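PDB 7BVE: integral membrane indolylacetylinositol arabinosyltransferase EmbC, which probably transfers arabinose units to build the arabinan of the mycobacterial cell wall, and binds the anti-tuberculosis drug ethambutol. Local coordinates for residues 746-750 against 850-854; 860-866 against 940-946; 876-880 against 891-897; 909-913 against 1032-1036. One frame throughout, in Å; residues are numbered along the deposited sequence.

Contact 1 of 4, residues 746-750 against 850-854; sequences MLTPI and WYRLP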
loop_
_atom_site.group_PDB
_atom_site.type_symbol
_atom_site.label_atom_id
_atom_site.label_comp_id
_atom_site.label_asym_id
_atom_site.label_seq_id
_atom_site.Cartn_x
_atom_site.Cartn_y
_atom_site.Cartn_z
ATOM N N MET A 746 15.751 7.072 47.869
ATOM C CA MET A 746 14.558 7.812 48.259
ATOM C C MET A 746 14.943 8.969 49.169
ATOM O O MET A 746 15.740 8.800 50.094
ATOM C CB MET A 746 13.567 6.895 48.970
ATOM C CG MET A 746 12.892 5.869 48.087
ATOM S SD MET A 746 11.739 6.615 46.928
ATOM C CE MET A 746 11.313 5.209 45.912
ATOM N N LEU A 747 14.376 10.143 48.905
ATOM C CA LEU A 747 14.685 11.315 49.708
ATOM C C LEU A 747 13.974 11.235 51.057
ATOM O O LEU A 747 13.054 10.438 51.260
ATOM C CB LEU A 747 14.288 12.591 48.968
ATOM C CG LEU A 747 15.085 12.928 47.708
ATOM C CD1 LEU A 747 14.477 14.103 46.977
ATOM C CD2 LEU A 747 16.522 13.220 48.062
ATOM N N THR A 748 14.415 12.071 51.989
ATOM C CA THR A 748 13.770 12.059 53.290
ATOM C C THR A 748 12.970 13.343 53.513
ATOM O O THR A 748 13.362 14.412 53.036
ATOM C CB THR A 748 14.799 11.867 54.417
ATOM O OG1 THR A 748 14.131 11.793 55.681
ATOM C CG2 THR A 748 15.852 12.974 54.445
ATOM N N PRO A 749 11.814 13.265 54.166
ATOM C CA PRO A 749 11.031 14.473 54.427
ATOM C C PRO A 749 11.427 15.138 55.738
ATOM O O PRO A 749 12.040 14.534 56.620
ATOM C CB PRO A 749 9.595 13.944 54.496
ATOM C CG PRO A 749 9.754 12.569 54.996
ATOM C CD PRO A 749 11.032 12.044 54.420
ATOM N N ILE A 750 11.052 16.412 55.850
ATOM C CA ILE A 750 11.447 17.201 57.011
ATOM C C ILE A 750 10.454 17.027 58.160
ATOM O O ILE A 750 10.857 16.940 59.327
ATOM C CB ILE A 750 11.603 18.679 56.608
ATOM C CG1 ILE A 750 12.584 18.808 55.448
ATOM C CG2 ILE A 750 12.110 19.517 57.767
ATOM C CD1 ILE A 750 13.956 18.303 55.767
ATOM N N TRP A 850 8.176 18.927 52.383
ATOM C CA TRP A 850 9.501 19.372 51.977
ATOM C C TRP A 850 10.473 18.210 52.114
ATOM O O TRP A 850 10.546 17.582 53.174
ATOM C CB TRP A 850 9.957 20.564 52.813
ATOM C CG TRP A 850 9.157 21.793 52.558
ATOM C CD1 TRP A 850 8.164 22.294 53.339
ATOM C CD2 TRP A 850 9.257 22.667 51.427
ATOM N NE1 TRP A 850 7.650 23.436 52.775
ATOM C CE2 TRP A 850 8.306 23.683 51.598
ATOM C CE3 TRP A 850 10.068 22.692 50.289
ATOM C CZ2 TRP A 850 8.140 24.709 50.678
ATOM C CZ3 TRP A 850 9.899 23.712 49.378
ATOM C CH2 TRP A 850 8.945 24.704 49.576
ATOM N N TYR A 851 11.206 17.916 51.045
ATOM C CA TYR A 851 12.177 16.832 51.029
ATOM C C TYR A 851 13.586 17.397 51.023
ATOM O O TYR A 851 13.897 18.279 50.222
ATOM C CB TYR A 851 11.985 15.933 49.814
ATOM C CG TYR A 851 10.729 15.114 49.848
ATOM C CD1 TYR A 851 10.631 14.005 50.672
ATOM C CD2 TYR A 851 9.656 15.425 49.033
ATOM C CE1 TYR A 851 9.492 13.244 50.701
ATOM C CE2 TYR A 851 8.511 14.667 49.055
ATOM C CZ TYR A 851 8.437 13.579 49.890
ATOM O OH TYR A 851 7.300 12.815 49.918
ATOM N N ARG A 852 14.431 16.874 51.903
ATOM C CA ARG A 852 15.817 17.305 51.991
ATOM C C ARG A 852 16.602 16.842 50.766
ATOM O O ARG A 852 16.471 15.703 50.317
ATOM C CB ARG A 852 16.449 16.736 53.259
ATOM C CG ARG A 852 17.872 17.149 53.514
ATOM C CD ARG A 852 17.956 18.586 53.922
ATOM N NE ARG A 852 17.376 18.822 55.241
ATOM C CZ ARG A 852 17.108 20.021 55.738
ATOM N NH1 ARG A 852 16.584 20.142 56.944
ATOM N NH2 ARG A 852 17.363 21.102 55.020
ATOM N N LEU A 853 17.431 17.747 50.216
ATOM C CA LEU A 853 18.315 17.421 49.103
ATOM C C LEU A 853 19.713 17.068 49.601
ATOM O O LEU A 853 20.181 17.627 50.597
ATOM C CB LEU A 853 18.422 18.574 48.098
ATOM C CG LEU A 853 17.243 18.814 47.172
ATOM C CD1 LEU A 853 17.467 20.081 46.399
ATOM C CD2 LEU A 853 17.135 17.660 46.224
ATOM N N PRO A 854 20.402 16.145 48.937
ATOM C CA PRO A 854 21.711 15.686 49.412
ATOM C C PRO A 854 22.820 16.669 49.054
ATOM O O PRO A 854 22.589 17.747 48.515
ATOM C CB PRO A 854 21.908 14.365 48.665
ATOM C CG PRO A 854 20.565 13.983 48.176
ATOM C CD PRO A 854 19.891 15.267 47.877
#
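Two main-chain hydrogen bonds hold these segments together, one given from each side: Arg-852 N to Thr-748 O at 2.9 Å and Ile-750 N to Trp-850 O at 3.0 Å. Between them Pro-749, which has no amide hydrogen, faces Tyr-851 as a non-hydrogen-bonded antiparallel pair with CA atoms only 4.3 Å apart. The same two carbonyls also take CA-H...O contacts, Tyr-851 CA to Thr-748 O and Pro-749 CA to Trp-850 O, both 3.4 Å. The pairing places the short strand 748-749 beside strand 851-852 in the curled antiparallel sheet of the C-terminal domain; on its other side strand 851-852 bonds to strand 922-928, where Tyr-851 pairs with Ile-923. Side chains then pack on both faces of the pair. On one, Pro-749 CB lies 3.9 Å from Tyr-851 CE1, and Leu-747 CB approaches Tyr-851 CB at 4.1 Å while Leu-747 CD2 meets Pro-854 CD at 3.9 Å. On the other, Thr-748 CG2 comes within 4.0 Å of Arg-852 CB. Ile-750 CD1 lies over one face of the Arg-852 guanidinium, 3.4 Å from NH1, and Ile-750 CG1 touches Trp-850 CB at 4.1 Å, at the solvent-exposed end of the contact.

Contact 2 of 4, residues 860-866 against 940-946; sequences GPLLVVS and LTPPRIP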
loop_
_atom_site.group_PDB
_atom_site.type_symbol
_atom_site.label_atom_id
_atom_site.label_comp_id
_atom_site.label_asym_id
_atom_site.label_seq_id
_atom_site.Cartn_x
_atom_site.Cartn_y
_atom_site.Cartn_z
ATOM N N GLY A 860 23.285 11.732 42.164
ATOM C CA GLY A 860 23.292 11.344 40.780
ATOM C C GLY A 860 22.842 12.468 39.873
ATOM O O GLY A 860 22.481 13.558 40.319
ATOM N N PRO A 861 22.847 12.217 38.583
ATOM C CA PRO A 861 22.489 13.271 37.628
ATOM C C PRO A 861 20.994 13.437 37.412
ATOM O O PRO A 861 20.589 14.239 36.567
ATOM C CB PRO A 861 23.183 12.803 36.349
ATOM C CG PRO A 861 23.214 11.334 36.484
ATOM C CD PRO A 861 23.398 11.028 37.915
ATOM N N LEU A 862 20.168 12.710 38.163
ATOM C CA LEU A 862 18.738 12.655 37.877
ATOM C C LEU A 862 17.943 12.740 39.165
ATOM O O LEU A 862 18.372 12.221 40.200
ATOM C CB LEU A 862 18.372 11.379 37.135
ATOM C CG LEU A 862 18.695 11.275 35.665
ATOM C CD1 LEU A 862 18.339 9.906 35.195
ATOM C CD2 LEU A 862 17.908 12.295 34.880
ATOM N N LEU A 863 16.779 13.373 39.084
ATOM C CA LEU A 863 15.740 13.297 40.100
ATOM C C LEU A 863 14.523 12.648 39.462
ATOM O O LEU A 863 14.014 13.143 38.454
ATOM C CB LEU A 863 15.394 14.692 40.608
ATOM C CG LEU A 863 14.341 14.880 41.684
ATOM C CD1 LEU A 863 14.790 14.288 42.993
ATOM C CD2 LEU A 863 14.073 16.348 41.830
ATOM N N VAL A 864 14.069 11.532 40.026
ATOM C CA VAL A 864 13.070 10.698 39.370
ATOM C C VAL A 864 11.864 10.522 40.286
ATOM O O VAL A 864 12.017 10.202 41.469
ATOM C CB VAL A 864 13.644 9.319 38.973
ATOM C CG1 VAL A 864 12.614 8.519 38.222
ATOM C CG2 VAL A 864 14.873 9.452 38.126
ATOM N N VAL A 865 10.666 10.748 39.741
ATOM C CA VAL A 865 9.426 10.269 40.339
ATOM C C VAL A 865 8.791 9.298 39.357
ATOM O O VAL A 865 9.038 9.375 38.150
ATOM C CB VAL A 865 8.444 11.408 40.696
ATOM C CG1 VAL A 865 9.097 12.403 41.623
ATOM C CG2 VAL A 865 7.917 12.100 39.467
ATOM N N SER A 866 8.011 8.360 39.874
ATOM C CA SER A 866 7.282 7.412 39.047
ATOM C C SER A 866 5.823 7.835 38.968
ATOM O O SER A 866 5.261 8.332 39.945
ATOM C CB SER A 866 7.383 6.002 39.615
ATOM O OG SER A 866 8.723 5.571 39.670
ATOM N N LEU A 940 0.923 8.879 41.747
ATOM C CA LEU A 940 2.244 9.490 42.070
ATOM C C LEU A 940 2.953 8.782 43.226
ATOM O O LEU A 940 2.271 8.354 44.177
ATOM C CB LEU A 940 2.013 10.967 42.407
ATOM C CG LEU A 940 3.273 11.780 42.702
ATOM C CD1 LEU A 940 4.236 11.732 41.528
ATOM C CD2 LEU A 940 2.920 13.220 43.044
ATOM N N THR A 941 4.289 8.727 43.152
ATOM C CA THR A 941 5.078 8.117 44.246
ATOM C C THR A 941 6.083 9.144 44.764
ATOM O O THR A 941 6.258 10.141 44.127
ATOM C CB THR A 941 5.752 6.837 43.769
ATOM O OG1 THR A 941 4.823 6.169 42.931
ATOM C CG2 THR A 941 6.086 5.910 44.906
ATOM N N PRO A 942 6.738 8.998 45.920
ATOM C CA PRO A 942 7.655 10.031 46.366
ATOM C C PRO A 942 8.963 10.181 45.565
ATOM O O PRO A 942 9.290 9.290 44.860
ATOM C CB PRO A 942 7.865 9.653 47.825
ATOM C CG PRO A 942 7.667 8.185 47.852
ATOM C CD PRO A 942 6.622 7.887 46.815
ATOM N N PRO A 943 9.654 11.343 45.607
ATOM C CA PRO A 943 10.892 11.606 44.882
ATOM C C PRO A 943 12.063 10.700 45.241
ATOM O O PRO A 943 12.218 10.353 46.359
ATOM C CB PRO A 943 11.363 12.932 45.437
ATOM C CG PRO A 943 10.104 13.601 45.739
ATOM C CD PRO A 943 9.272 12.508 46.362
ATOM N N ARG A 944 12.985 10.608 44.307
ATOM C CA ARG A 944 14.061 9.641 44.335
ATOM C C ARG A 944 15.231 10.179 43.530
ATOM O O ARG A 944 15.040 10.709 42.434
ATOM C CB ARG A 944 13.554 8.317 43.759
ATOM C CG ARG A 944 14.515 7.176 43.759
ATOM C CD ARG A 944 13.826 5.968 43.182
ATOM N NE ARG A 944 13.457 6.172 41.790
ATOM C CZ ARG A 944 12.660 5.361 41.110
ATOM N NH1 ARG A 944 12.362 5.598 39.847
ATOM N NH2 ARG A 944 12.152 4.302 41.703
ATOM N N ILE A 945 16.433 10.069 44.087
ATOM C CA ILE A 945 17.650 10.287 43.307
ATOM C C ILE A 945 18.315 8.933 43.103
ATOM O O ILE A 945 18.891 8.370 44.047
ATOM C CB ILE A 945 18.604 11.285 43.974
ATOM C CG1 ILE A 945 17.985 12.677 43.964
ATOM C CG2 ILE A 945 19.903 11.354 43.220
ATOM C CD1 ILE A 945 18.770 13.687 44.732
ATOM N N PRO A 946 18.234 8.365 41.907
ATOM C CA PRO A 946 18.724 7.005 41.693
ATOM C C PRO A 946 20.240 6.915 41.692
ATOM O O PRO A 946 20.941 7.863 41.339
ATOM C CB PRO A 946 18.155 6.654 40.321
ATOM C CG PRO A 946 17.907 7.935 39.674
ATOM C CD PRO A 946 17.492 8.860 40.744
#
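Side chains alternate along strand 862-867, and the irregular, proline-rich segment 940-946 runs along its edge and sends side chains to both faces. On one face Leu-863 and Val-865 meet a surface made by Ile-945, Pro-943 and Leu-940. Leu-863 CD1 packs 3.7 Å from Ile-945 CG1 and 4.4 Å from Pro-943 CB; Val-865 CG1 lies 3.8 Å from Pro-943 CA, while Val-865 CG2 reaches Leu-940 CD1 at 4.2 Å. On the other face Val-864 fills the hollow between a ring and a charged group: CG2 rests 3.7 Å from Pro-946 CG, and CG1 sits 3.4 Å from Arg-944 NH1, at the edge of the guanidinium. Leu-862 CB borders the same proline, 4.3 Å from Pro-946 CG. Amid this packing there is a single antiparallel bridge, in which Val-864 N donates an almost straight 2.7 Å hydrogen bond to Arg-944 O; the other edge of strand 862-867 bonds to strand 907-912, within the C-terminal domain's curled sheet. The fit is tight at one end: a CB on Gly-860 would lie 2.8 Å from Pro-946 O. At the other end, Thr-941 N makes a weak 3.4 Å bond to Ser-866 O. Ser-866 OG hydrogen-bonds to Asn-908, which Arg-944 NH1 also reaches weakly.

Contact 3 of 4, residues 876-880 against 891-897; sequences VEVQW and PGGSITF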
loop_
_atom_site.group_PDB
_atom_site.type_symbol
_atom_site.label_atom_id
_atom_site.label_comp_id
_atom_site.label_asym_id
_atom_site.label_seq_id
_atom_site.Cartn_x
_atom_site.Cartn_y
_atom_site.Cartn_z
ATOM N N VAL A 876 2.677 18.004 36.450
ATOM C CA VAL A 876 3.473 17.707 37.635
ATOM C C VAL A 876 4.718 18.578 37.607
ATOM O O VAL A 876 5.404 18.657 36.583
ATOM C CB VAL A 876 3.848 16.215 37.687
ATOM C CG1 VAL A 876 4.562 15.889 38.983
ATOM C CG2 VAL A 876 2.626 15.348 37.499
ATOM N N GLU A 877 5.006 19.251 38.720
ATOM C CA GLU A 877 6.143 20.157 38.789
ATOM C C GLU A 877 6.893 19.943 40.093
ATOM O O GLU A 877 6.420 19.263 41.002
ATOM C CB GLU A 877 5.710 21.623 38.686
ATOM C CG GLU A 877 5.088 21.996 37.356
ATOM C CD GLU A 877 4.697 23.447 37.292
ATOM O OE1 GLU A 877 4.866 24.149 38.310
ATOM O OE2 GLU A 877 4.206 23.882 36.229
ATOM N N VAL A 878 8.081 20.533 40.171
ATOM C CA VAL A 878 8.904 20.526 41.372
ATOM C C VAL A 878 8.954 21.959 41.876
ATOM O O VAL A 878 8.947 22.895 41.074
ATOM C CB VAL A 878 10.323 19.978 41.082
ATOM C CG1 VAL A 878 11.185 19.897 42.336
ATOM C CG2 VAL A 878 10.237 18.625 40.459
ATOM N N GLN A 879 8.964 22.141 43.189
ATOM C CA GLN A 879 8.984 23.473 43.779
ATOM C C GLN A 879 10.132 23.522 44.781
ATOM O O GLN A 879 9.978 23.077 45.920
ATOM C CB GLN A 879 7.638 23.759 44.426
ATOM C CG GLN A 879 7.336 25.200 44.754
ATOM C CD GLN A 879 5.929 25.338 45.283
ATOM O OE1 GLN A 879 5.262 24.345 45.553
ATOM N NE2 GLN A 879 5.451 26.568 45.392
ATOM N N TRP A 880 11.282 24.056 44.371
ATOM C CA TRP A 880 12.437 24.043 45.257
ATOM C C TRP A 880 12.523 25.329 46.064
ATOM O O TRP A 880 12.014 26.374 45.667
ATOM C CB TRP A 880 13.741 23.861 44.482
ATOM C CG TRP A 880 14.129 25.002 43.594
ATOM C CD1 TRP A 880 14.850 26.117 43.935
ATOM C CD2 TRP A 880 13.855 25.121 42.201
ATOM N NE1 TRP A 880 15.011 26.928 42.842
ATOM C CE2 TRP A 880 14.409 26.338 41.763
ATOM C CE3 TRP A 880 13.182 24.320 41.282
ATOM C CZ2 TRP A 880 14.314 26.768 40.439
ATOM C CZ3 TRP A 880 13.090 24.740 39.981
ATOM C CH2 TRP A 880 13.649 25.955 39.565
ATOM N N PRO A 891 7.194 30.041 46.812
ATOM C CA PRO A 891 7.604 29.096 45.758
ATOM C C PRO A 891 9.105 28.937 45.572
ATOM O O PRO A 891 9.622 27.842 45.795
ATOM C CB PRO A 891 6.955 29.677 44.495
ATOM C CG PRO A 891 5.771 30.396 44.995
ATOM C CD PRO A 891 6.188 30.997 46.302
ATOM N N GLY A 892 9.818 29.996 45.203
ATOM C CA GLY A 892 11.250 29.907 45.015
ATOM C C GLY A 892 11.724 29.304 43.711
ATOM O O GLY A 892 12.896 29.485 43.363
ATOM N N GLY A 893 10.876 28.590 42.979
ATOM C CA GLY A 893 11.281 28.056 41.693
ATOM C C GLY A 893 10.376 26.930 41.249
ATOM O O GLY A 893 9.631 26.346 42.038
ATOM N N SER A 894 10.462 26.629 39.953
ATOM C CA SER A 894 9.623 25.599 39.352
ATOM C C SER A 894 10.278 25.036 38.097
ATOM O O SER A 894 10.598 25.790 37.174
ATOM C CB SER A 894 8.241 26.164 39.014
ATOM O OG SER A 894 7.426 25.184 38.398
ATOM N N ILE A 895 10.471 23.715 38.066
ATOM C CA ILE A 895 10.830 22.993 36.851
ATOM C C ILE A 895 9.787 21.922 36.586
ATOM O O ILE A 895 9.021 21.537 37.473
ATOM C CB ILE A 895 12.229 22.339 36.908
ATOM C CG1 ILE A 895 12.375 21.492 38.177
ATOM C CG2 ILE A 895 13.325 23.372 36.706
ATOM C CD1 ILE A 895 13.598 20.609 38.196
ATOM N N THR A 896 9.781 21.423 35.360
ATOM C CA THR A 896 8.783 20.472 34.908
ATOM C C THR A 896 9.466 19.175 34.488
ATOM O O THR A 896 10.528 19.190 33.862
ATOM C CB THR A 896 7.991 21.061 33.740
ATOM O OG1 THR A 896 7.507 22.356 34.108
ATOM C CG2 THR A 896 6.797 20.195 33.401
ATOM N N PHE A 897 8.863 18.048 34.852
ATOM C CA PHE A 897 9.366 16.762 34.409
ATOM C C PHE A 897 9.083 16.542 32.933
ATOM O O PHE A 897 8.107 17.055 32.380
ATOM C CB PHE A 897 8.744 15.622 35.201
ATOM C CG PHE A 897 9.220 15.536 36.599
ATOM C CD1 PHE A 897 10.503 15.116 36.868
ATOM C CD2 PHE A 897 8.378 15.814 37.647
ATOM C CE1 PHE A 897 10.956 15.016 38.151
ATOM C CE2 PHE A 897 8.824 15.704 38.937
ATOM C CZ PHE A 897 10.121 15.303 39.186
#
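Val-878 and Ile-895 form the apolar centre, with Val-878 CB 3.9 Å from Ile-895 CG1. Aromatic rings extend it in two directions. Phe-897 lies against Val-878, CZ to CG2 3.6 Å, and presents its edge to Val-876, CD2 to CG1 4.0 Å; Trp-880 reaches Ile-895, CZ3 to CG2 3.6 Å. The indole then spreads over the backbone of Gly-893, whose CA makes a CH-pi contact 3.6 Å from the centroid of the Trp-880 six-membered ring. A CB on Gly-893 would come 2.1 Å from Trp-880 CE2, so this close approach requires glycine, as do the residue's backbone angles. The main chains are joined by a hydrogen bond from Val-878 N to Ile-895 O (3.0 Å) and a weak one back from Ile-895 N to Val-878 O (3.5 Å), with Ser-894 CA adding a CA-H...O contact to Val-878 O at 3.3 Å. At the polar edge Ser-894 OG donates to Glu-877 OE1 at 2.8 Å. Gln-879 turns OE1 to Arg-924 of strand 922-928, while its NE2 lies 3.6 Å from Pro-891 CB. Antiparallel neighbours joined through the short helix 883-887, the strands 877-878 and 895-899 belong to a curled sheet consistent with the galactose-binding-domain-like beta-sandwich to which this family is related.

Contact 4 of 4, residues 909-913 against 1032-1036; sequences LRAPL and DWYRD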
loop_
_atom_site.group_PDB
_atom_site.type_symbol
_atom_site.label_atom_id
_atom_site.label_comp_id
_atom_site.label_asym_id
_atom_site.label_seq_id
_atom_site.Cartn_x
_atom_site.Cartn_y
_atom_site.Cartn_z
ATOM N N LEU A 909 9.333 9.731 35.453
ATOM C CA LEU A 909 9.447 11.139 35.110
ATOM C C LEU A 909 10.782 11.634 35.635
ATOM O O LEU A 909 11.135 11.356 36.782
ATOM C CB LEU A 909 8.312 11.949 35.730
ATOM C CG LEU A 909 6.858 11.622 35.411
ATOM C CD1 LEU A 909 5.969 12.524 36.227
ATOM C CD2 LEU A 909 6.575 11.786 33.957
ATOM N N ARG A 910 11.517 12.368 34.811
ATOM C CA ARG A 910 12.905 12.674 35.107
ATOM C C ARG A 910 13.222 14.137 34.823
ATOM O O ARG A 910 12.623 14.771 33.950
ATOM C CB ARG A 910 13.809 11.759 34.302
ATOM C CG ARG A 910 13.645 11.938 32.829
ATOM C CD ARG A 910 14.514 11.015 32.071
ATOM N NE ARG A 910 14.038 9.639 32.152
ATOM C CZ ARG A 910 13.146 9.136 31.313
ATOM N NH1 ARG A 910 12.642 9.893 30.357
ATOM N NH2 ARG A 910 12.769 7.882 31.434
ATOM N N ALA A 911 14.175 14.670 35.583
ATOM C CA ALA A 911 14.604 16.032 35.456
ATOM C C ALA A 911 16.021 16.064 36.000
ATOM O O ALA A 911 16.260 15.500 37.077
ATOM C CB ALA A 911 13.724 17.006 36.232
ATOM N N PRO A 912 16.967 16.681 35.297
ATOM C CA PRO A 912 18.336 16.745 35.808
ATOM C C PRO A 912 18.445 17.680 36.995
ATOM O O PRO A 912 17.640 18.592 37.174
ATOM C CB PRO A 912 19.130 17.283 34.617
ATOM C CG PRO A 912 18.291 16.998 33.443
ATOM C CD PRO A 912 16.890 17.139 33.904
ATOM N N LEU A 913 19.465 17.445 37.817
ATOM C CA LEU A 913 19.721 18.351 38.927
ATOM C C LEU A 913 20.485 19.594 38.494
ATOM O O LEU A 913 20.699 20.489 39.316
ATOM C CB LEU A 913 20.492 17.644 40.037
ATOM C CG LEU A 913 19.801 16.511 40.779
ATOM C CD1 LEU A 913 20.730 15.983 41.837
ATOM C CD2 LEU A 913 18.520 16.991 41.387
ATOM N N ASP A 1032 21.464 12.173 27.068
ATOM C CA ASP A 1032 20.340 12.568 26.220
ATOM C C ASP A 1032 19.181 11.914 26.917
ATOM O O ASP A 1032 18.580 11.087 26.364
ATOM C CB ASP A 1032 20.563 11.924 24.869
ATOM C CG ASP A 1032 19.366 12.059 23.983
ATOM O OD1 ASP A 1032 18.697 13.071 24.115
ATOM O OD2 ASP A 1032 19.122 11.153 23.182
ATOM N N TRP A 1033 18.889 12.406 28.096
ATOM C CA TRP A 1033 17.993 11.819 29.090
ATOM C C TRP A 1033 16.561 11.574 28.630
ATOM O O TRP A 1033 15.919 10.638 29.106
ATOM C CB TRP A 1033 17.922 12.702 30.332
ATOM C CG TRP A 1033 19.198 13.004 31.022
ATOM C CD1 TRP A 1033 19.806 14.212 31.100
ATOM C CD2 TRP A 1033 20.046 12.088 31.728
ATOM N NE1 TRP A 1033 20.955 14.120 31.835
ATOM C CE2 TRP A 1033 21.128 12.818 32.221
ATOM C CE3 TRP A 1033 19.973 10.720 32.002
ATOM C CZ2 TRP A 1033 22.134 12.231 32.963
ATOM C CZ3 TRP A 1033 20.967 10.143 32.750
ATOM C CH2 TRP A 1033 22.040 10.887 33.208
ATOM N N TYR A 1034 16.051 12.392 27.710
ATOM C CA TYR A 1034 14.670 12.287 27.261
ATOM C C TYR A 1034 14.522 11.504 25.969
ATOM O O TYR A 1034 13.603 11.784 25.195
ATOM C CB TYR A 1034 14.062 13.674 27.081
ATOM C CG TYR A 1034 14.075 14.503 28.332
ATOM C CD1 TYR A 1034 13.221 14.225 29.380
ATOM C CD2 TYR A 1034 14.929 15.585 28.452
ATOM C CE1 TYR A 1034 13.239 14.984 30.522
ATOM C CE2 TYR A 1034 14.950 16.350 29.588
ATOM C CZ TYR A 1034 14.103 16.047 30.617
ATOM O OH TYR A 1034 14.128 16.814 31.752
ATOM N N ARG A 1035 15.390 10.534 25.715
ATOM C CA ARG A 1035 15.324 9.733 24.503
ATOM C C ARG A 1035 15.004 8.284 24.849
ATOM O O ARG A 1035 15.506 7.746 25.840
ATOM C CB ARG A 1035 16.636 9.816 23.719
ATOM C CG ARG A 1035 16.581 9.118 22.380
ATOM C CD ARG A 1035 17.821 9.302 21.571
ATOM N NE ARG A 1035 17.956 10.652 21.046
ATOM C CZ ARG A 1035 17.374 11.072 19.930
ATOM N NH1 ARG A 1035 17.560 12.316 19.515
ATOM N NH2 ARG A 1035 16.605 10.254 19.229
ATOM N N ASP A 1036 14.147 7.670 24.035
ATOM C CA ASP A 1036 13.780 6.262 24.150
ATOM C C ASP A 1036 14.781 5.446 23.341
ATOM O O ASP A 1036 14.650 5.298 22.128
ATOM C CB ASP A 1036 12.360 6.051 23.643
ATOM C CG ASP A 1036 11.789 4.709 24.037
ATOM O OD1 ASP A 1036 12.469 3.941 24.748
ATOM O OD2 ASP A 1036 10.648 4.418 23.629
#
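Arg-910, Tyr-1034 and Trp-1033 account for most of the buried surface. Arg-910 reaches from strand 907-912 toward the turn at 1032-1035: its CD lies 3.3 Å from Trp-1033 O, its CG packs 3.8 Å from Tyr-1034 CE1, and the aliphatic part of the side chain thus runs beside both aromatic residues. Tyr-1034 sends its ring back to the strand, where its OH gives a weak 3.4 Å hydrogen bond to Arg-910 O and also lies 3.5 Å from Pro-912 CD. Trp-1033 meets the next atom of the same proline ring, its CD1 3.9 Å from Pro-912 CG, and touches Pro-861 and Leu-862 of segment 860-866 as well. That weak bond from Tyr-1034 is the one hydrogen bond between the two segments, and their backbones stay apart, the nearest CA atoms (Arg-910 and Trp-1033) being 7.9 Å from each other. Arg-1035 points away from the strand and makes a cation-pi contact with Phe-632. Trp-1033 and Tyr-1034 are the two central residues of a type I beta turn, Asp-1032 to Arg-1035, within the loop that joins antiparallel strands 1020-1029 and 1039-1045; the arrangement is that of a hairpin loop from one sheet docked by its aromatic residues on a strand of another.

Overall arrangement
All four contacts lie in the C-terminal domain and share its curled antiparallel sheet. Contact 1 closes before the others open; contact 3 is nested in the loop closed by contact 2, while contacts 2 and 4 alternate along the chain. Contact 2 lies closest to the others, its centre about 11 Å from those of contacts 1 and 4 and about 14 Å from that of contact 3; contacts 2 and 3 each touch all the rest, whereas contacts 1 and 4, with centres about 21 Å apart, do not touch. Strand 907-912 runs between strands 862-867 and 895-899, linking contacts 2, 3 and 4. Contact 4 brings in a loop of the six-stranded sheet, so distant parts of the sequence are built into one domain.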